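Local coordinates for C-domain type II peptide synthetase (Streptomyces globisporus, PDB 4ZNM), which belongs to the condensation-domain family of peptide synthetases, as a type II member built on the fold of the CoA-dependent acyltransferase clan, at residues E75-S80 / E91-A95; S212-W216 / E339-L345; I289-S295 / I311-R317. All coordinates share one frame. Residues are numbered along the deposited sequence.

Contact 1 of 3, residues E75-S80 / E91-A95; sequences EALRTS and EILPA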
loop_
_atom_site.group_PDB
_atom_site.type_symbol
_atom_site.label_atom_id
_atom_site.label_comp_id
_atom_site.label_asym_id
_atom_site.label_seq_id
_atom_site.Cartn_x
_atom_site.Cartn_y
_atom_site.Cartn_z
ATOM N N GLU A 75 -8.768 7.822 16.513
ATOM C CA GLU A 75 -9.808 6.798 16.752
ATOM C C GLU A 75 -9.655 5.545 15.902
ATOM O O GLU A 75 -9.963 4.454 16.368
ATOM C CB GLU A 75 -11.207 7.361 16.500
ATOM C CG GLU A 75 -11.667 8.240 17.609
ATOM C CD GLU A 75 -13.004 8.921 17.358
ATOM O OE1 GLU A 75 -13.663 8.656 16.313
ATOM O OE2 GLU A 75 -13.381 9.733 18.239
ATOM N N ALA A 76 -9.206 5.688 14.660
ATOM C CA ALA A 76 -9.031 4.523 13.813
ATOM C C ALA A 76 -8.106 3.508 14.482
ATOM O O ALA A 76 -8.231 2.323 14.226
ATOM C CB ALA A 76 -8.484 4.909 12.454
ATOM N N LEU A 77 -7.182 3.976 15.329
ATOM C CA LEU A 77 -6.199 3.082 15.955
ATOM C C LEU A 77 -6.745 2.372 17.191
ATOM O O LEU A 77 -6.021 1.625 17.846
ATOM C CB LEU A 77 -4.930 3.847 16.376
ATOM C CG LEU A 77 -4.094 4.450 15.232
ATOM C CD1 LEU A 77 -2.854 5.130 15.761
ATOM C CD2 LEU A 77 -3.717 3.397 14.243
ATOM N N ARG A 78 -8.004 2.655 17.499
ATOM C CA ARG A 78 -8.733 2.106 18.628
ATOM C C ARG A 78 -10.067 1.552 18.147
ATOM O O ARG A 78 -10.947 1.301 18.961
ATOM C CB ARG A 78 -9.020 3.186 19.691
ATOM C CG ARG A 78 -7.874 3.834 20.229
ATOM C CD ARG A 78 -8.298 4.806 21.278
ATOM N NE ARG A 78 -8.472 6.191 20.852
ATOM C CZ ARG A 78 -9.605 6.874 20.996
ATOM N NH1 ARG A 78 -10.699 6.284 21.454
ATOM N NH2 ARG A 78 -9.659 8.152 20.650
ATOM N N THR A 79 -10.236 1.401 16.835
ATOM C CA THR A 79 -11.492 0.867 16.283
ATOM C C THR A 79 -11.344 -0.602 15.896
ATOM O O THR A 79 -10.874 -0.939 14.821
ATOM C CB THR A 79 -11.972 1.687 15.076
ATOM O OG1 THR A 79 -12.083 3.064 15.467
ATOM C CG2 THR A 79 -13.337 1.247 14.623
ATOM N N SER A 80 -11.741 -1.478 16.813
ATOM C CA SER A 80 -11.743 -2.896 16.528
ATOM C C SER A 80 -12.881 -3.240 15.564
ATOM O O SER A 80 -13.855 -2.499 15.426
ATOM C CB SER A 80 -11.907 -3.688 17.821
ATOM O OG SER A 80 -13.195 -3.450 18.368
ATOM N N GLU A 91 -16.120 -0.985 16.505
ATOM C CA GLU A 91 -16.398 -0.379 17.791
ATOM C C GLU A 91 -15.188 0.419 18.246
ATOM O O GLU A 91 -14.061 -0.094 18.254
ATOM C CB GLU A 91 -16.755 -1.417 18.836
ATOM C CG GLU A 91 -17.083 -0.741 20.176
ATOM C CD GLU A 91 -17.576 -1.723 21.227
ATOM O OE1 GLU A 91 -17.625 -2.932 20.913
ATOM O OE2 GLU A 91 -17.908 -1.286 22.359
ATOM N N ILE A 92 -15.416 1.681 18.596
ATOM C CA ILE A 92 -14.329 2.561 19.028
ATOM C C ILE A 92 -14.108 2.347 20.512
ATOM O O ILE A 92 -14.982 2.632 21.308
ATOM C CB ILE A 92 -14.632 4.042 18.742
ATOM C CG1 ILE A 92 -14.853 4.255 17.242
ATOM C CG2 ILE A 92 -13.466 4.943 19.242
ATOM C CD1 ILE A 92 -15.250 5.676 16.859
ATOM N N LEU A 93 -12.925 1.871 20.877
ATOM C CA LEU A 93 -12.624 1.528 22.269
ATOM C C LEU A 93 -11.718 2.569 22.916
ATOM O O LEU A 93 -11.074 3.353 22.214
ATOM C CB LEU A 93 -11.955 0.138 22.339
ATOM C CG LEU A 93 -12.736 -0.977 21.643
ATOM C CD1 LEU A 93 -11.851 -2.163 21.363
ATOM C CD2 LEU A 93 -13.942 -1.368 22.474
ATOM N N PRO A 94 -11.676 2.582 24.253
ATOM C CA PRO A 94 -10.628 3.325 24.969
ATOM C C PRO A 94 -9.243 2.747 24.672
ATOM O O PRO A 94 -9.118 1.526 24.545
ATOM C CB PRO A 94 -11.000 3.136 26.447
ATOM C CG PRO A 94 -12.374 2.580 26.470
ATOM C CD PRO A 94 -12.563 1.848 25.178
ATOM N N ALA A 95 -8.229 3.599 24.548
ATOM C CA ALA A 95 -6.859 3.149 24.264
ATOM C C ALA A 95 -6.412 2.091 25.257
ATOM O O ALA A 95 -6.768 2.145 26.441
ATOM C CB ALA A 95 -5.882 4.337 24.301
#
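Residues 75-80 and 91-95 close the open end of the beta hairpin formed by strands 79-84 and 87-92. Two bridges set the register. Thr79 and Ile92 form a non-hydrogen-bonded antiparallel pair (CA to CA 4.3 Å), while Ser80 and Glu91 form a hydrogen-bonded one, in which Glu91 N donates to Ser80 O at 2.9 Å and the return bond from Ser80 N to Glu91 O, 3.1 Å with an angle of 128°, is weak. Past the strands Arg78 takes over. Its carbonyl O accepts Leu93 N at 2.8 Å and 173°, and its NH1 donates to Leu93 O at 3.1 Å and 168°, so both backbone groups of Leu93 are satisfied by one residue. Arg78 NE and NH2 in turn reach the carbonyls of Val71 and Val72 in the last turn of helix 60-73. Glu75 O closes the turn that leads into the strand by accepting both Arg78 N (2.9 Å) and Thr79 OG1 (2.7 Å). Thr79 OG1 also lies 3.5 Å from Ile92 CG1, on the face these two residues share, while Glu91 OE1 forms a salt bridge with Arg89. Since NE, NH1 and NH2 of Arg78 all donate to backbone carbonyls, the arginine ties the end of helix 60-73 to the hairpin exit through main-chain acceptors.

Contact 2 of 3, residues S212-W216 / E339-L345; sequences SKEFW and EAFTHEL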
loop_
_atom_site.group_PDB
_atom_site.type_symbol
_atom_site.label_atom_id
_atom_site.label_comp_id
_atom_site.label_asym_id
_atom_site.label_seq_id
_atom_site.Cartn_x
_atom_site.Cartn_y
_atom_site.Cartn_z
ATOM N N SER A 212 -20.989 9.620 -13.288
ATOM C CA SER A 212 -19.796 8.795 -13.301
ATOM C C SER A 212 -20.158 7.324 -13.529
ATOM O O SER A 212 -19.453 6.601 -14.234
ATOM C CB SER A 212 -19.008 8.947 -11.986
ATOM O OG SER A 212 -18.404 10.230 -11.886
ATOM N N LYS A 213 -21.254 6.886 -12.917
ATOM C CA LYS A 213 -21.738 5.510 -13.094
ATOM C C LYS A 213 -22.014 5.251 -14.563
ATOM O O LYS A 213 -21.683 4.183 -15.066
ATOM C CB LYS A 213 -23.008 5.239 -12.259
ATOM C CG LYS A 213 -22.681 4.944 -10.808
ATOM C CD LYS A 213 -23.883 4.784 -9.906
ATOM C CE LYS A 213 -23.408 4.432 -8.504
ATOM N NZ LYS A 213 -24.457 3.850 -7.655
ATOM N N GLU A 214 -22.594 6.230 -15.243
ATOM C CA GLU A 214 -22.902 6.059 -16.667
ATOM C C GLU A 214 -21.600 6.021 -17.450
ATOM O O GLU A 214 -21.477 5.245 -18.378
ATOM C CB GLU A 214 -23.806 7.170 -17.203
ATOM C CG GLU A 214 -24.612 6.737 -18.446
ATOM C CD GLU A 214 -25.443 7.868 -19.052
ATOM O OE1 GLU A 214 -26.098 8.614 -18.289
ATOM O OE2 GLU A 214 -25.447 8.005 -20.296
ATOM N N PHE A 215 -20.617 6.831 -17.062
ATOM C CA PHE A 215 -19.297 6.751 -17.691
ATOM C C PHE A 215 -18.682 5.351 -17.565
ATOM O O PHE A 215 -18.172 4.802 -18.532
ATOM C CB PHE A 215 -18.330 7.781 -17.087
ATOM C CG PHE A 215 -16.888 7.498 -17.409
ATOM C CD1 PHE A 215 -16.337 7.958 -18.579
ATOM C CD2 PHE A 215 -16.101 6.753 -16.560
ATOM C CE1 PHE A 215 -15.040 7.679 -18.893
ATOM C CE2 PHE A 215 -14.794 6.458 -16.884
ATOM C CZ PHE A 215 -14.262 6.942 -18.046
ATOM N N TRP A 216 -18.732 4.765 -16.373
ATOM C CA TRP A 216 -18.077 3.484 -16.133
ATOM C C TRP A 216 -18.774 2.306 -16.810
ATOM O O TRP A 216 -18.106 1.406 -17.320
ATOM C CB TRP A 216 -17.969 3.231 -14.636
ATOM C CG TRP A 216 -16.900 4.058 -13.983
ATOM C CD1 TRP A 216 -17.069 5.114 -13.128
ATOM C CD2 TRP A 216 -15.489 3.904 -14.159
ATOM N NE1 TRP A 216 -15.838 5.602 -12.733
ATOM C CE2 TRP A 216 -14.855 4.877 -13.357
ATOM C CE3 TRP A 216 -14.700 3.021 -14.892
ATOM C CZ2 TRP A 216 -13.464 5.000 -13.295
ATOM C CZ3 TRP A 216 -13.326 3.130 -14.805
ATOM C CH2 TRP A 216 -12.722 4.116 -14.028
ATOM N N GLU A 339 -9.202 10.174 -17.084
ATOM C CA GLU A 339 -10.653 10.017 -16.955
ATOM C C GLU A 339 -11.026 9.130 -15.758
ATOM O O GLU A 339 -12.095 9.303 -15.181
ATOM C CB GLU A 339 -11.245 9.500 -18.256
ATOM C CG GLU A 339 -10.599 8.290 -18.749
ATOM C CD GLU A 339 -11.186 7.824 -20.045
ATOM O OE1 GLU A 339 -11.039 6.611 -20.313
ATOM O OE2 GLU A 339 -11.768 8.670 -20.776
ATOM N N ALA A 340 -10.126 8.250 -15.326
ATOM C CA ALA A 340 -10.432 7.362 -14.200
ATOM C C ALA A 340 -10.536 8.192 -12.923
ATOM O O ALA A 340 -11.484 8.050 -12.155
ATOM C CB ALA A 340 -9.375 6.281 -14.052
ATOM N N PHE A 341 -9.582 9.093 -12.721
ATOM C CA PHE A 341 -9.601 9.922 -11.545
ATOM C C PHE A 341 -10.745 10.934 -11.620
ATOM O O PHE A 341 -11.348 11.246 -10.606
ATOM C CB PHE A 341 -8.244 10.623 -11.366
ATOM C CG PHE A 341 -7.131 9.689 -10.927
ATOM C CD1 PHE A 341 -7.149 9.118 -9.663
ATOM C CD2 PHE A 341 -6.068 9.396 -11.767
ATOM C CE1 PHE A 341 -6.142 8.265 -9.259
ATOM C CE2 PHE A 341 -5.049 8.546 -11.356
ATOM C CZ PHE A 341 -5.091 7.977 -10.105
ATOM N N THR A 342 -11.055 11.449 -12.804
ATOM C CA THR A 342 -12.177 12.393 -12.923
ATOM C C THR A 342 -13.472 11.746 -12.469
ATOM O O THR A 342 -14.295 12.364 -11.788
ATOM C CB THR A 342 -12.352 12.891 -14.362
ATOM O OG1 THR A 342 -11.241 13.718 -14.692
ATOM C CG2 THR A 342 -13.656 13.696 -14.532
ATOM N N HIS A 343 -13.646 10.483 -12.837
ATOM C CA HIS A 343 -14.902 9.799 -12.544
ATOM C C HIS A 343 -14.775 8.812 -11.419
ATOM O O HIS A 343 -15.603 7.908 -11.287
ATOM C CB HIS A 343 -15.413 9.076 -13.780
ATOM C CG HIS A 343 -15.762 9.998 -14.903
ATOM N ND1 HIS A 343 -16.908 10.764 -14.902
ATOM C CD2 HIS A 343 -15.123 10.268 -16.066
ATOM C CE1 HIS A 343 -16.966 11.464 -16.027
ATOM N NE2 HIS A 343 -15.900 11.177 -16.752
ATOM N N GLU A 344 -13.759 8.988 -10.588
ATOM C CA GLU A 344 -13.475 7.966 -9.590
ATOM C C GLU A 344 -14.679 7.717 -8.687
ATOM O O GLU A 344 -15.314 8.646 -8.183
ATOM C CB GLU A 344 -12.263 8.335 -8.726
ATOM C CG GLU A 344 -11.976 7.263 -7.694
ATOM C CD GLU A 344 -10.685 7.463 -6.864
ATOM O OE1 GLU A 344 -9.938 8.422 -7.132
ATOM O OE2 GLU A 344 -10.446 6.654 -5.925
ATOM N N LEU A 345 -14.938 6.435 -8.449
ATOM C CA LEU A 345 -15.949 6.016 -7.480
ATOM C C LEU A 345 -15.434 4.974 -6.497
ATOM O O LEU A 345 -14.591 4.143 -6.857
ATOM C CB LEU A 345 -17.158 5.427 -8.214
ATOM C CG LEU A 345 -17.993 6.352 -9.114
ATOM C CD1 LEU A 345 -19.045 5.522 -9.810
ATOM C CD2 LEU A 345 -18.641 7.478 -8.304
#
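Ser212, one turn into helix 207-219, points at the other segment: its CA lies 5.1 Å from that of His343, and its OG makes a weak 3.4 Å hydrogen bond with His343 ND1, while also bonding to Arg208 O. Lys213 turns its CB away, yet its CG still touches Leu345 CD1 at 3.8 Å. Phe215 forms an offset stack on the His343 ring, with centroids 4.1 Å apart and planes at 13°; its CB adds a CH-pi contact, 3.9 Å from the imidazole centroid and 7° off the normal. His343 is where helix 339-342 ends, the first residue to leave helical angles (phi -106°, psi 21°), so in this part of the condensation-domain fold a helix face receives a helix C-terminus. The edge of the Phe215 ring meets Glu339, CZ to CD 3.8 Å, and the acid forms a salt bridge with Arg219 one turn further along the first helix. Trp216 comes last. Its NE1 donates to His343 O at 2.7 Å and 166°, and the indole CH2 reaches Ala340 CB at 4.0 Å while CD1 lies 3.9 Å from Leu345 CD1.

Contact 3 of 3, residues I289-S295 / I311-R317; sequences ITVPTFS and INFLPLR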
loop_
_atom_site.group_PDB
_atom_site.type_symbol
_atom_site.label_atom_id
_atom_site.label_comp_id
_atom_site.label_asym_id
_atom_site.label_seq_id
_atom_site.Cartn_x
_atom_site.Cartn_y
_atom_site.Cartn_z
ATOM N N ILE A 289 -6.663 -4.188 -22.265
ATOM C CA ILE A 289 -6.047 -4.502 -20.991
ATOM C C ILE A 289 -6.660 -3.712 -19.851
ATOM O O ILE A 289 -6.571 -2.474 -19.800
ATOM C CB ILE A 289 -4.530 -4.260 -21.076
ATOM C CG1 ILE A 289 -3.916 -5.281 -22.045
ATOM C CG2 ILE A 289 -3.890 -4.359 -19.705
ATOM C CD1 ILE A 289 -2.416 -5.225 -22.103
ATOM N N THR A 290 -7.266 -4.427 -18.917
ATOM C CA THR A 290 -7.791 -3.783 -17.732
ATOM C C THR A 290 -7.034 -4.275 -16.491
ATOM O O THR A 290 -7.069 -5.458 -16.156
ATOM C CB THR A 290 -9.309 -4.057 -17.543
ATOM O OG1 THR A 290 -10.045 -3.582 -18.673
ATOM C CG2 THR A 290 -9.818 -3.368 -16.308
ATOM N N VAL A 291 -6.399 -3.338 -15.808
ATOM C CA VAL A 291 -5.586 -3.608 -14.609
ATOM C C VAL A 291 -5.964 -2.588 -13.549
ATOM O O VAL A 291 -5.994 -1.395 -13.819
ATOM C CB VAL A 291 -4.073 -3.558 -14.905
ATOM C CG1 VAL A 291 -3.242 -3.757 -13.604
ATOM C CG2 VAL A 291 -3.706 -4.630 -15.896
ATOM N N PRO A 292 -6.263 -3.050 -12.341
ATOM C CA PRO A 292 -6.612 -2.097 -11.298
ATOM C C PRO A 292 -5.373 -1.502 -10.654
ATOM O O PRO A 292 -4.299 -2.132 -10.614
ATOM C CB PRO A 292 -7.380 -2.949 -10.268
ATOM C CG PRO A 292 -6.917 -4.327 -10.500
ATOM C CD PRO A 292 -6.511 -4.443 -11.921
ATOM N N THR A 293 -5.527 -0.276 -10.182
ATOM C CA THR A 293 -4.551 0.331 -9.303
ATOM C C THR A 293 -5.289 0.593 -8.011
ATOM O O THR A 293 -6.497 0.351 -7.940
ATOM C CB THR A 293 -3.969 1.654 -9.899
ATOM O OG1 THR A 293 -2.793 2.042 -9.173
ATOM C CG2 THR A 293 -4.988 2.783 -9.843
ATOM N N PHE A 294 -4.579 1.094 -7.002
ATOM C CA PHE A 294 -5.222 1.689 -5.829
ATOM C C PHE A 294 -4.947 3.172 -5.894
ATOM O O PHE A 294 -3.782 3.603 -5.950
ATOM C CB PHE A 294 -4.679 1.147 -4.493
ATOM C CG PHE A 294 -5.254 -0.151 -4.068
ATOM C CD1 PHE A 294 -6.531 -0.217 -3.539
ATOM C CD2 PHE A 294 -4.486 -1.302 -4.115
ATOM C CE1 PHE A 294 -7.052 -1.406 -3.095
ATOM C CE2 PHE A 294 -4.994 -2.505 -3.694
ATOM C CZ PHE A 294 -6.291 -2.573 -3.186
ATOM N N SER A 295 -5.999 3.975 -5.874
ATOM C CA SER A 295 -5.783 5.402 -5.756
ATOM C C SER A 295 -5.501 5.727 -4.287
ATOM O O SER A 295 -5.750 4.900 -3.418
ATOM C CB SER A 295 -6.995 6.168 -6.258
ATOM O OG SER A 295 -8.037 6.037 -5.306
ATOM N N ILE A 311 -7.503 4.018 0.726
ATOM C CA ILE A 311 -7.154 3.698 -0.649
ATOM C C ILE A 311 -8.357 3.072 -1.367
ATOM O O ILE A 311 -9.236 2.479 -0.732
ATOM C CB ILE A 311 -5.924 2.790 -0.727
ATOM C CG1 ILE A 311 -6.123 1.513 0.082
ATOM C CG2 ILE A 311 -4.669 3.577 -0.289
ATOM C CD1 ILE A 311 -4.917 0.556 -0.010
ATOM N N ASN A 312 -8.388 3.209 -2.687
ATOM C CA ASN A 312 -9.571 2.801 -3.465
ATOM C C ASN A 312 -9.159 2.055 -4.749
ATOM O O ASN A 312 -8.351 2.515 -5.535
ATOM C CB ASN A 312 -10.416 4.025 -3.780
ATOM C CG ASN A 312 -11.672 3.689 -4.550
ATOM O OD1 ASN A 312 -12.397 2.731 -4.222
ATOM N ND2 ASN A 312 -11.938 4.476 -5.582
ATOM N N PHE A 313 -9.685 0.852 -4.879
ATOM C CA PHE A 313 -9.483 -0.026 -6.031
ATOM C C PHE A 313 -10.076 0.651 -7.266
ATOM O O PHE A 313 -11.249 1.019 -7.265
ATOM C CB PHE A 313 -10.165 -1.367 -5.692
ATOM C CG PHE A 313 -9.877 -2.508 -6.618
ATOM C CD1 PHE A 313 -8.840 -3.397 -6.354
ATOM C CD2 PHE A 313 -10.713 -2.747 -7.714
ATOM C CE1 PHE A 313 -8.619 -4.503 -7.162
ATOM C CE2 PHE A 313 -10.499 -3.844 -8.532
ATOM C CZ PHE A 313 -9.448 -4.728 -8.245
ATOM N N LEU A 314 -9.254 0.870 -8.287
ATOM C CA LEU A 314 -9.610 1.748 -9.395
ATOM C C LEU A 314 -9.233 1.092 -10.734
ATOM O O LEU A 314 -8.050 0.961 -11.062
ATOM C CB LEU A 314 -8.900 3.092 -9.250
ATOM C CG LEU A 314 -9.124 4.107 -10.374
ATOM C CD1 LEU A 314 -10.595 4.519 -10.438
ATOM C CD2 LEU A 314 -8.205 5.327 -10.229
ATOM N N PRO A 315 -10.229 0.652 -11.508
ATOM C CA PRO A 315 -9.838 -0.096 -12.712
ATOM C C PRO A 315 -9.422 0.810 -13.868
ATOM O O PRO A 315 -10.094 1.796 -14.175
ATOM C CB PRO A 315 -11.093 -0.903 -13.048
ATOM C CG PRO A 315 -12.213 -0.220 -12.343
ATOM C CD PRO A 315 -11.644 0.461 -11.155
ATOM N N LEU A 316 -8.295 0.461 -14.482
ATOM C CA LEU A 316 -7.709 1.234 -15.584
ATOM C C LEU A 316 -7.748 0.386 -16.836
ATOM O O LEU A 316 -7.029 -0.607 -16.919
ATOM C CB LEU A 316 -6.261 1.633 -15.267
ATOM C CG LEU A 316 -6.094 2.461 -13.999
ATOM C CD1 LEU A 316 -4.668 2.845 -13.732
ATOM C CD2 LEU A 316 -6.954 3.697 -14.031
ATOM N N ARG A 317 -8.600 0.766 -17.784
ATOM C CA ARG A 317 -8.737 0.025 -19.032
ATOM C C ARG A 317 -8.134 0.784 -20.186
ATOM O O ARG A 317 -8.573 1.877 -20.479
ATOM C CB ARG A 317 -10.194 -0.240 -19.345
ATOM C CG ARG A 317 -10.396 -1.047 -20.615
ATOM C CD ARG A 317 -11.859 -1.298 -20.867
ATOM N NE ARG A 317 -12.088 -2.337 -21.879
ATOM C CZ ARG A 317 -13.273 -2.611 -22.413
ATOM N NH1 ARG A 317 -14.346 -1.920 -22.067
ATOM N NH2 ARG A 317 -13.401 -3.596 -23.275
#
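Phe313 packs between Pro292 and Phe294 on one face of a two-stranded antiparallel ribbon, strands 288-295 and 312-319 of the condensation-domain fold. Pro292 CB sits over the Phe313 ring, 3.7 Å from its centroid, and the edge of Phe313 meets the face of Phe294 (centroids 5.9 Å, planes 78°). Ile311 CD1 extends this row, 4.2 Å from the Phe294 centroid. On the face of Thr293, Leu314 and Leu316, Thr293 CG2 meets Leu316 CD1 at 3.9 Å, and the leucines pack on Ala340. The axes of segments 289-295 and 312-317 approach to 4.4 Å, with 149° between their N-to-C directions. Three hydrogen-bonded pairs, Val291-Leu316, Thr293-Leu314 and Ser295-Asn312, hold the register through six backbone bonds. Beyond the strands, the Pro292 backbone bonds to Phe371. At the polar ends, Ser295 OG and Asn312 ND2 share Glu344 OE2, and Arg317 NE forms a salt bridge with Asp288; Thr290 OG1 rests against Arg317 CG at 3.2 Å.

How the contacts relate
Contacts 2 and 3 form one continuous region, their centres 12 Å apart, and both strands of contact 3 fall in sequence between the two segments of contact 2. They share Glu344, whose OE2 lies 2.6 Å from Ser295 OG and 2.7 Å from Asn312 ND2, both probable hydrogen bonds; Trp216 CH2 reaches Pro315 O at 3.5 Å, and Ala340 CB meets Leu316 CD2 at 3.5 Å. Contact 1 stands apart, its centre 33 Å from that of contact 2 and 30 Å from that of contact 3. The loop between the strands of contact 3 nevertheless reaches segment 75-80, where Val307 touches Leu77. Contact 1 also lies nearest a sodium ion, about 7 Å from the Ser80 side chain.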